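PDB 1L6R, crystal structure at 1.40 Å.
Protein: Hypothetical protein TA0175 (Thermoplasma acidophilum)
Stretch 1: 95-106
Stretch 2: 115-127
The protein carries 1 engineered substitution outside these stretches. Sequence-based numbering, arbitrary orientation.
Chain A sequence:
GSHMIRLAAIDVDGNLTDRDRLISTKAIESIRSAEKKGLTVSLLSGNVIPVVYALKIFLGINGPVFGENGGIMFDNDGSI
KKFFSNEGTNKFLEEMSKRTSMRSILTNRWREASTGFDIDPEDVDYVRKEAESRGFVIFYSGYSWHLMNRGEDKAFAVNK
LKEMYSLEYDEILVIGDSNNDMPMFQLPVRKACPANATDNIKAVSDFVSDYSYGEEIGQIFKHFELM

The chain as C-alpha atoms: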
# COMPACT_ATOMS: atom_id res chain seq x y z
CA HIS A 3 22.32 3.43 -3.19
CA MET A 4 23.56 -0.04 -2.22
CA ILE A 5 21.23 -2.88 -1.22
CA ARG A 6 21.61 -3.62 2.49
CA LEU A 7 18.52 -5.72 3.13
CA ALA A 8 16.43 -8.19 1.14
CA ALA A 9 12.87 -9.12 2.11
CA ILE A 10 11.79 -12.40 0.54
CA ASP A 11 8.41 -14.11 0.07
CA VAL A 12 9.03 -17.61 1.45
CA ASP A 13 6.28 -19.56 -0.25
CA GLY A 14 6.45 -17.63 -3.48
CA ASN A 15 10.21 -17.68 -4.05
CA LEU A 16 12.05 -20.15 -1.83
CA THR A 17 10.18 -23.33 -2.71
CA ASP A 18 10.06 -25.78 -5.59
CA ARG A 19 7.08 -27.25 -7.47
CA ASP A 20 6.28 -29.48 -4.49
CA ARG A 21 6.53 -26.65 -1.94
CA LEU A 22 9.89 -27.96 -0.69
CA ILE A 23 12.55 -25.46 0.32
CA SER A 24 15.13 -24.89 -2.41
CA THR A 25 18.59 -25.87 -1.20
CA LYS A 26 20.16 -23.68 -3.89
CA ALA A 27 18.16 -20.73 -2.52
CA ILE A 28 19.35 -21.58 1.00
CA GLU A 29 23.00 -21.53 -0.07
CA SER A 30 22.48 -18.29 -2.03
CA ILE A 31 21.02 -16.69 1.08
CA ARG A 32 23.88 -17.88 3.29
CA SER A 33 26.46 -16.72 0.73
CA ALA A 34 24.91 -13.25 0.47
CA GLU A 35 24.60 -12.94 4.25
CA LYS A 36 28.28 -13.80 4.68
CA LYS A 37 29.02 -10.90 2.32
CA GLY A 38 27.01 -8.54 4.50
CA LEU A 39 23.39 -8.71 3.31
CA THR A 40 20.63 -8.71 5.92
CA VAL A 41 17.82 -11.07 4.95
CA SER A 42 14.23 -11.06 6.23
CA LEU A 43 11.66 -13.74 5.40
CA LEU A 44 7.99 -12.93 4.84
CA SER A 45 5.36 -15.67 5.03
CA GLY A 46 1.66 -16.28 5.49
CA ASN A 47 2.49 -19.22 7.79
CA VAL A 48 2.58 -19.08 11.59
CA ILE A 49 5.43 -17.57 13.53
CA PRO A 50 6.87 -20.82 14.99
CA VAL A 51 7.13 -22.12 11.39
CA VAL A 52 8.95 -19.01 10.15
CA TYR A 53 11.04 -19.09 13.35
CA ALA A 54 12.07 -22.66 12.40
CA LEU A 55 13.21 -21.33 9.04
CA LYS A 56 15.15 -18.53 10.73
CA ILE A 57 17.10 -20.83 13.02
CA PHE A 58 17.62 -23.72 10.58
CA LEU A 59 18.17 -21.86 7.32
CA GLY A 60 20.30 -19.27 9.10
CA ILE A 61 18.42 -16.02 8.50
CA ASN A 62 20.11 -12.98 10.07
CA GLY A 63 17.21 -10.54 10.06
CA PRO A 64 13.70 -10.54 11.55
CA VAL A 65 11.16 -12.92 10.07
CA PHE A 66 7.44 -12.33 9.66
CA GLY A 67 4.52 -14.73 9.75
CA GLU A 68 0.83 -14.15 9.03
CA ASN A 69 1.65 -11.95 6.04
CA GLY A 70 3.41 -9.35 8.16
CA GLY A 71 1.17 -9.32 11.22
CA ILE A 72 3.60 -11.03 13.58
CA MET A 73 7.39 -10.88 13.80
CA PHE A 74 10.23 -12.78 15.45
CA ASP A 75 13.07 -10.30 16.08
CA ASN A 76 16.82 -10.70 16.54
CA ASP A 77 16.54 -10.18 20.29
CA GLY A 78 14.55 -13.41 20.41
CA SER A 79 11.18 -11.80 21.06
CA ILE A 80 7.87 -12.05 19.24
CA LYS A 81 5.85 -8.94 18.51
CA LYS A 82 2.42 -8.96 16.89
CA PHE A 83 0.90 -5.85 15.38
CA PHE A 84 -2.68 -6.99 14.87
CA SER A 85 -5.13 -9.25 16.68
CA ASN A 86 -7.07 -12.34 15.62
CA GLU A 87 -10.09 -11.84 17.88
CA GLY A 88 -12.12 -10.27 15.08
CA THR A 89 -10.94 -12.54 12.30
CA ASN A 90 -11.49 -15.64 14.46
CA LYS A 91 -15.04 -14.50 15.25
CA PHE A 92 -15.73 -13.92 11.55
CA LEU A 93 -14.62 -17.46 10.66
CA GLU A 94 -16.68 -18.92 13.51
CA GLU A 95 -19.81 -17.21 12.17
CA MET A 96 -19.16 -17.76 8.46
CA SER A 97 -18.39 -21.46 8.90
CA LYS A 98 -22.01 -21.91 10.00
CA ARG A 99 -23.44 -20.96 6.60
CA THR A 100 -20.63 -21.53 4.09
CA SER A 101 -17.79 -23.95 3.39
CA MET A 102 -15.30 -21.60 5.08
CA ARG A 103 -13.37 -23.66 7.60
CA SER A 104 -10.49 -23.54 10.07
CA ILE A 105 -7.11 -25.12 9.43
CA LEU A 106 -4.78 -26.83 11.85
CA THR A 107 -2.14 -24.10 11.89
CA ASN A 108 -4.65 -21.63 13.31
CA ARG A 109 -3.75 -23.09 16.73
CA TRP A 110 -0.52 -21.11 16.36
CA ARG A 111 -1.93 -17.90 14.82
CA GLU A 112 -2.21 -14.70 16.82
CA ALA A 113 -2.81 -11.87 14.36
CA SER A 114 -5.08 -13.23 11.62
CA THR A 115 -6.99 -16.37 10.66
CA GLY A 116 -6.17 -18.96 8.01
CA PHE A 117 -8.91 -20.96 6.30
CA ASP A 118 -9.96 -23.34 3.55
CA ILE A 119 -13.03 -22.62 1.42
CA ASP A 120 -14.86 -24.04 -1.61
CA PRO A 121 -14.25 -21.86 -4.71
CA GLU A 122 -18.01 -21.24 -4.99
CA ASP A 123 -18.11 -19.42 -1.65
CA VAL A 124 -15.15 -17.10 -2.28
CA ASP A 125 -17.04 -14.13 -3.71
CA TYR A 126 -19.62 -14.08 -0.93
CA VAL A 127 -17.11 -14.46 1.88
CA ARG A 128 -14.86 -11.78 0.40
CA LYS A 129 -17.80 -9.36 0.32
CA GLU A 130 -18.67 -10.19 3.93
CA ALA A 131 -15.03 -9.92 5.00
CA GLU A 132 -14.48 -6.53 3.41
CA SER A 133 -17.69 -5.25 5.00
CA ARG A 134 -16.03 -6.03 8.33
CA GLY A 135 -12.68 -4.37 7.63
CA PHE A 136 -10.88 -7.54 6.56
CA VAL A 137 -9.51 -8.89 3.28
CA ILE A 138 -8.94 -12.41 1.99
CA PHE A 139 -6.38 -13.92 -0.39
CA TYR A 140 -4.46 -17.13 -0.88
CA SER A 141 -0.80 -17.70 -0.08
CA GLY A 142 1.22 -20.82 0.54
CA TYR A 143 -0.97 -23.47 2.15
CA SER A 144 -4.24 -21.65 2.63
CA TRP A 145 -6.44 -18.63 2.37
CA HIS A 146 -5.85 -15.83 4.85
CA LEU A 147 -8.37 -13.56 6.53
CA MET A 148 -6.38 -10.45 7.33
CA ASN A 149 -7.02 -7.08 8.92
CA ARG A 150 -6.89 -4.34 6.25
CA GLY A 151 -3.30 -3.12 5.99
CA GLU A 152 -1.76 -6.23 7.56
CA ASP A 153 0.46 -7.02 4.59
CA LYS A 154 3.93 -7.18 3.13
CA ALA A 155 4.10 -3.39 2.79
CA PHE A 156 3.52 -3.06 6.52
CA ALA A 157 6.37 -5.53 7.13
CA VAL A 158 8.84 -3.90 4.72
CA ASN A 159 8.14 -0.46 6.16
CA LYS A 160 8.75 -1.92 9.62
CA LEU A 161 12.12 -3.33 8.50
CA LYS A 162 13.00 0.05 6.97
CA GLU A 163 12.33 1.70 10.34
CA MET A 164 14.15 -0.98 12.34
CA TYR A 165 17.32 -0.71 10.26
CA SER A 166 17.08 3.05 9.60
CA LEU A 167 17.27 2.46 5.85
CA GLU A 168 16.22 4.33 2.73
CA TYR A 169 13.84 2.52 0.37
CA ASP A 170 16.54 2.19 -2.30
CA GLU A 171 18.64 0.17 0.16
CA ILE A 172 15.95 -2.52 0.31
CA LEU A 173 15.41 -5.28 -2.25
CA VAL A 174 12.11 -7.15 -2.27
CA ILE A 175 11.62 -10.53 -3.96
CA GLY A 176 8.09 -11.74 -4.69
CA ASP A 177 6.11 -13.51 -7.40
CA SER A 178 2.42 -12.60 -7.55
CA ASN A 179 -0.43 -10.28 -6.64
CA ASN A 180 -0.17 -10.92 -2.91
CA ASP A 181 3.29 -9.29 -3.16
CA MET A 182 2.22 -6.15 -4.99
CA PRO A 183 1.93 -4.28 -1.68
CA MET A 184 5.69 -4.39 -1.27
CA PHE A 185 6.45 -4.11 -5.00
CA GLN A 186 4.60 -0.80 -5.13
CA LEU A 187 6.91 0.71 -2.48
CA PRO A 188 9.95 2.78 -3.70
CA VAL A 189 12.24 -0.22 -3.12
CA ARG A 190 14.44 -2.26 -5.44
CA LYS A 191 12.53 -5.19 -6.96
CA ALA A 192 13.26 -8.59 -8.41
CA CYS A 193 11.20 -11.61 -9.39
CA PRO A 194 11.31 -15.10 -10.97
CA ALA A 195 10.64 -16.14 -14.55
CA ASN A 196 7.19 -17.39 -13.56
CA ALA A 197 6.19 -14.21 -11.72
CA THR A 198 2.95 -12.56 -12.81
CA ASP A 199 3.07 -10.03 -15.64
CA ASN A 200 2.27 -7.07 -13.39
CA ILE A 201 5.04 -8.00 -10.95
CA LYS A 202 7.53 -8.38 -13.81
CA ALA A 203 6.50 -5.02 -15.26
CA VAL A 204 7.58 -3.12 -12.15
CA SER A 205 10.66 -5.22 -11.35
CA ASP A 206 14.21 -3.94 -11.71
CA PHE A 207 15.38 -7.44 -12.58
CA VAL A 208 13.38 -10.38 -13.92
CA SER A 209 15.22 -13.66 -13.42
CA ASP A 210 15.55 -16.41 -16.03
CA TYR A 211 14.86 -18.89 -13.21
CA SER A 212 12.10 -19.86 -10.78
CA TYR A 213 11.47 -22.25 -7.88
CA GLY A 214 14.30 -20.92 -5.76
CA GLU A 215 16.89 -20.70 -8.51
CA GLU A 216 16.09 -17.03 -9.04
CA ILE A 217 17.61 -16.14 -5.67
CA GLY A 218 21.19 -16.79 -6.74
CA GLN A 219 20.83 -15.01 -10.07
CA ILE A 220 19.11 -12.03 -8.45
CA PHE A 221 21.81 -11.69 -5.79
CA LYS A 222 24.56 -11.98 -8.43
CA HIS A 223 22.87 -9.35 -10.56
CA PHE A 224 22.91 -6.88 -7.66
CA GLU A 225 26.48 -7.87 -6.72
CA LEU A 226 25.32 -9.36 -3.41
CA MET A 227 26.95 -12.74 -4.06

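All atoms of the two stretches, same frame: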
# COMPACT_ATOMS: atom_id res chain seq x y z
N GLU A 95 -18.47 -17.51 12.67
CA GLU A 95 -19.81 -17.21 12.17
C GLU A 95 -20.02 -17.71 10.74
O GLU A 95 -21.01 -18.38 10.43
CB GLU A 95 -20.08 -15.70 12.22
CG GLU A 95 -19.86 -15.07 13.58
CD GLU A 95 -20.09 -13.57 13.57
OE1 GLU A 95 -19.42 -12.86 12.78
OE2 GLU A 95 -20.94 -13.09 14.35
N MET A 96 -19.07 -17.39 9.87
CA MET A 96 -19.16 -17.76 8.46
C MET A 96 -19.15 -19.27 8.22
O MET A 96 -19.78 -19.76 7.28
CB MET A 96 -18.01 -17.09 7.70
CG MET A 96 -18.28 -16.87 6.23
SD MET A 96 -19.75 -15.86 5.91
CE MET A 96 -19.35 -14.37 6.75
N SER A 97 -18.46 -20.01 9.07
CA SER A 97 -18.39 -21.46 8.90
C SER A 97 -19.75 -22.11 9.14
O SER A 97 -19.96 -23.27 8.79
CB SER A 97 -17.35 -22.05 9.86
OG SER A 97 -17.76 -21.91 11.21
N LYS A 98 -20.68 -21.37 9.73
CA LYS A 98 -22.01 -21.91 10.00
C LYS A 98 -22.91 -21.89 8.77
O LYS A 98 -23.88 -22.65 8.69
CB LYS A 98 -22.68 -21.13 11.14
CG LYS A 98 -21.97 -21.26 12.47
CD LYS A 98 -22.61 -20.36 13.52
CE LYS A 98 -21.90 -20.45 14.86
NZ LYS A 98 -22.45 -19.50 15.86
N ARG A 99 -22.60 -21.04 7.80
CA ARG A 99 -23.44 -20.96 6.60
C ARG A 99 -22.70 -21.02 5.27
O ARG A 99 -23.28 -20.71 4.22
CB ARG A 99 -24.31 -19.70 6.67
CG ARG A 99 -23.55 -18.42 6.95
CD ARG A 99 -24.42 -17.47 7.76
NE ARG A 99 -23.82 -16.15 7.88
CZ ARG A 99 -23.64 -15.33 6.85
NH1 ARG A 99 -24.02 -15.70 5.64
NH2 ARG A 99 -23.10 -14.13 7.04
N THR A 100 -21.43 -21.39 5.30
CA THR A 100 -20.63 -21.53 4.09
C THR A 100 -19.63 -22.65 4.32
O THR A 100 -19.59 -23.26 5.39
CB THR A 100 -19.84 -20.26 3.74
OG1 THR A 100 -18.78 -20.07 4.68
CG2 THR A 100 -20.74 -19.04 3.73
N SER A 101 -18.81 -22.91 3.31
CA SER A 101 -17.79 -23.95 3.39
C SER A 101 -16.51 -23.45 4.04
O SER A 101 -15.55 -24.20 4.17
CB SER A 101 -17.47 -24.46 1.99
OG SER A 101 -16.91 -23.42 1.21
N MET A 102 -16.49 -22.18 4.45
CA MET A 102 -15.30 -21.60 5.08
C MET A 102 -14.98 -22.42 6.33
O MET A 102 -15.86 -22.66 7.16
CB MET A 102 -15.55 -20.15 5.45
CG MET A 102 -14.29 -19.37 5.78
SD MET A 102 -14.69 -17.73 6.42
CE MET A 102 -13.04 -16.99 6.42
N ARG A 103 -13.73 -22.83 6.47
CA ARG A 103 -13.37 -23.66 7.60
C ARG A 103 -11.96 -23.42 8.12
O ARG A 103 -11.06 -23.00 7.37
CB ARG A 103 -13.53 -25.13 7.22
CG ARG A 103 -12.91 -25.50 5.89
CD ARG A 103 -13.33 -26.90 5.45
NE ARG A 103 -12.66 -27.33 4.22
CZ ARG A 103 -12.97 -26.89 3.00
NH1 ARG A 103 -13.95 -26.01 2.83
NH2 ARG A 103 -12.31 -27.35 1.95
N SER A 104 -11.77 -23.70 9.40
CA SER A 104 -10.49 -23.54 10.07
C SER A 104 -9.46 -24.55 9.57
O SER A 104 -9.81 -25.58 8.99
CB SER A 104 -10.69 -23.71 11.58
OG SER A 104 -9.51 -23.38 12.29
N ILE A 105 -8.19 -24.23 9.81
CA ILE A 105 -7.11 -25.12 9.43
C ILE A 105 -6.28 -25.36 10.67
O ILE A 105 -6.29 -24.56 11.62
CB ILE A 105 -6.25 -24.53 8.29
CG1 ILE A 105 -5.62 -23.20 8.72
CG2 ILE A 105 -7.11 -24.33 7.07
CD1 ILE A 105 -4.73 -22.56 7.64
N LEU A 106 -5.56 -26.48 10.68
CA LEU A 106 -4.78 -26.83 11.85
C LEU A 106 -3.82 -25.75 12.34
O LEU A 106 -3.76 -25.50 13.54
CB LEU A 106 -4.00 -28.13 11.60
CG LEU A 106 -3.19 -28.66 12.79
CD1 LEU A 106 -3.12 -30.17 12.74
CD2 LEU A 106 -1.79 -28.05 12.77
N THR A 115 -6.40 -15.04 10.68
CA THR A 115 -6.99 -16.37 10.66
C THR A 115 -6.84 -17.02 9.29
O THR A 115 -7.21 -16.44 8.27
CB THR A 115 -8.48 -16.28 11.01
OG1 THR A 115 -8.62 -15.60 12.26
CG2 THR A 115 -9.11 -17.65 11.12
N GLY A 116 -6.30 -18.23 9.27
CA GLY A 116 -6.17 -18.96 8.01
C GLY A 116 -7.44 -19.77 7.79
O GLY A 116 -8.19 -20.05 8.73
N PHE A 117 -7.71 -20.16 6.56
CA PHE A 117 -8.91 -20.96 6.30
C PHE A 117 -8.88 -21.65 4.96
O PHE A 117 -8.06 -21.32 4.10
CB PHE A 117 -10.19 -20.08 6.40
CG PHE A 117 -10.32 -19.01 5.33
CD1 PHE A 117 -9.75 -17.76 5.49
CD2 PHE A 117 -11.08 -19.27 4.18
CE1 PHE A 117 -9.93 -16.75 4.52
CE2 PHE A 117 -11.27 -18.28 3.21
CZ PHE A 117 -10.70 -17.02 3.37
N ASP A 118 -9.77 -22.63 4.81
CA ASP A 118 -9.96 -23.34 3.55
C ASP A 118 -11.38 -22.94 3.17
O ASP A 118 -12.19 -22.60 4.03
CB ASP A 118 -9.91 -24.86 3.73
CG ASP A 118 -8.51 -25.40 3.97
OD1 ASP A 118 -7.53 -24.70 3.62
OD2 ASP A 118 -8.39 -26.53 4.49
N ILE A 119 -11.70 -22.99 1.88
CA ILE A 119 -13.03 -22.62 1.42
C ILE A 119 -13.27 -23.18 0.02
O ILE A 119 -12.33 -23.32 -0.77
CB ILE A 119 -13.17 -21.07 1.38
CG1 ILE A 119 -14.62 -20.66 1.13
CG2 ILE A 119 -12.24 -20.49 0.30
CD1 ILE A 119 -14.85 -19.18 1.31
N ASP A 120 -14.52 -23.54 -0.27
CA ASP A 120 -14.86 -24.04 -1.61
C ASP A 120 -14.84 -22.82 -2.53
O ASP A 120 -15.27 -21.74 -2.15
CB ASP A 120 -16.27 -24.64 -1.62
CG ASP A 120 -16.39 -25.88 -0.77
OD1 ASP A 120 -15.36 -26.44 -0.34
OD2 ASP A 120 -17.55 -26.32 -0.55
N PRO A 121 -14.32 -22.98 -3.76
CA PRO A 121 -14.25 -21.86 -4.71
C PRO A 121 -15.58 -21.11 -4.88
O PRO A 121 -15.59 -19.89 -5.07
CB PRO A 121 -13.80 -22.53 -6.00
CG PRO A 121 -12.90 -23.63 -5.49
CD PRO A 121 -13.71 -24.19 -4.33
N GLU A 122 -16.69 -21.84 -4.82
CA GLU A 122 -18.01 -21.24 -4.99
C GLU A 122 -18.39 -20.24 -3.91
O GLU A 122 -19.24 -19.39 -4.15
CB GLU A 122 -19.09 -22.32 -5.04
CG GLU A 122 -18.87 -23.37 -6.10
CD GLU A 122 -18.28 -24.64 -5.53
OE1 GLU A 122 -17.32 -24.55 -4.73
OE2 GLU A 122 -18.78 -25.73 -5.89
N ASP A 123 -17.78 -20.34 -2.74
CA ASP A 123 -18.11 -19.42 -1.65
C ASP A 123 -17.17 -18.23 -1.52
O ASP A 123 -17.40 -17.35 -0.70
CB ASP A 123 -18.13 -20.15 -0.30
CG ASP A 123 -19.28 -21.13 -0.18
OD1 ASP A 123 -20.34 -20.88 -0.79
OD2 ASP A 123 -19.12 -22.15 0.53
N VAL A 124 -16.13 -18.18 -2.35
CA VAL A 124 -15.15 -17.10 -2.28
C VAL A 124 -15.71 -15.69 -2.44
O VAL A 124 -15.42 -14.80 -1.63
CB VAL A 124 -14.00 -17.30 -3.31
CG1 VAL A 124 -13.12 -16.06 -3.37
CG2 VAL A 124 -13.16 -18.51 -2.92
N ASP A 125 -16.52 -15.47 -3.47
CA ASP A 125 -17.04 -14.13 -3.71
C ASP A 125 -17.90 -13.63 -2.55
O ASP A 125 -17.77 -12.49 -2.12
CB ASP A 125 -17.84 -14.08 -5.02
CG ASP A 125 -16.97 -14.30 -6.24
OD1 ASP A 125 -15.74 -14.10 -6.15
OD2 ASP A 125 -17.52 -14.66 -7.31
N TYR A 126 -18.77 -14.49 -2.04
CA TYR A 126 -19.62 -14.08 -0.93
C TYR A 126 -18.82 -13.78 0.33
O TYR A 126 -19.03 -12.75 0.98
CB TYR A 126 -20.64 -15.17 -0.62
CG TYR A 126 -21.47 -14.85 0.60
CD1 TYR A 126 -22.42 -13.83 0.57
CD2 TYR A 126 -21.30 -15.55 1.79
CE1 TYR A 126 -23.18 -13.51 1.70
CE2 TYR A 126 -22.05 -15.25 2.92
CZ TYR A 126 -22.99 -14.23 2.87
OH TYR A 126 -23.74 -13.92 3.98
N VAL A 127 -17.91 -14.67 0.68
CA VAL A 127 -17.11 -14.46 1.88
C VAL A 127 -16.22 -13.23 1.76
O VAL A 127 -16.02 -12.51 2.74
CB VAL A 127 -16.28 -15.72 2.22
CG1 VAL A 127 -15.29 -15.40 3.32
CG2 VAL A 127 -17.21 -16.85 2.67
O HOH W 1 -11.63 -26.24 -1.02
O HOH W 2 -10.14 -28.61 3.82
O HOH W 3 -9.87 -27.24 6.85

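The two stretches run antiparallel where they lie closest. Stretch 1 includes helix at E95 and M96, and it is extended from M102 to I105. Stretch 2 includes strand at T115 to F117 and helix at V124 to V127. A single antiparallel bridge joins them. R103 N donates to D118 O at 2.9 Å, and D118 N donates to R103 O at 2.9 Å. The carbonyl of D118 also meets M102, with CA of M102 3.4 Å from O of D118.

Beside this bridge, S101 ties its loop to D120 and D123. Its N and OG both donate to D123 OD2, at 2.9 and 2.6 Å. S101 OG also accepts from D120 N at 2.8 Å. T100 braces the same loop from within: its OG1 donates to M96 O at 2.8 Å and accepts from M102 N at 3.1 Å.

M102 extends with all chi angles t and reaches the F117 ring. Its CE lies 3.4 Å from the centroid of the F117 ring, nearly on the normal, a CH-pi contact over the face. M102 SD packs against V127 CG1 at 3.9 Å, and M96 CG meets V127 CG2 at 3.7 Å.

R103 lays its guanidinium over D118 CB and the backbone N of I119. R103 NH1 donates to S101 O at 2.8 Å. Its salt bridge to D120 is long and the hydrogen bond weak, with R103 NH1 3.5 Å from D120 OD1. Water 2 links R103 NE to D118 OD2, and water 3 links that oxygen to S104 O.

At the other end, R99 NH1 donates to Y126 OH at 2.4 Å, a very short hydrogen bond. Near the start of stretch 2, G116 leaves room for I105, whose CD1 is 3.9 Å from G116 C; an ideal CB there would clash with it.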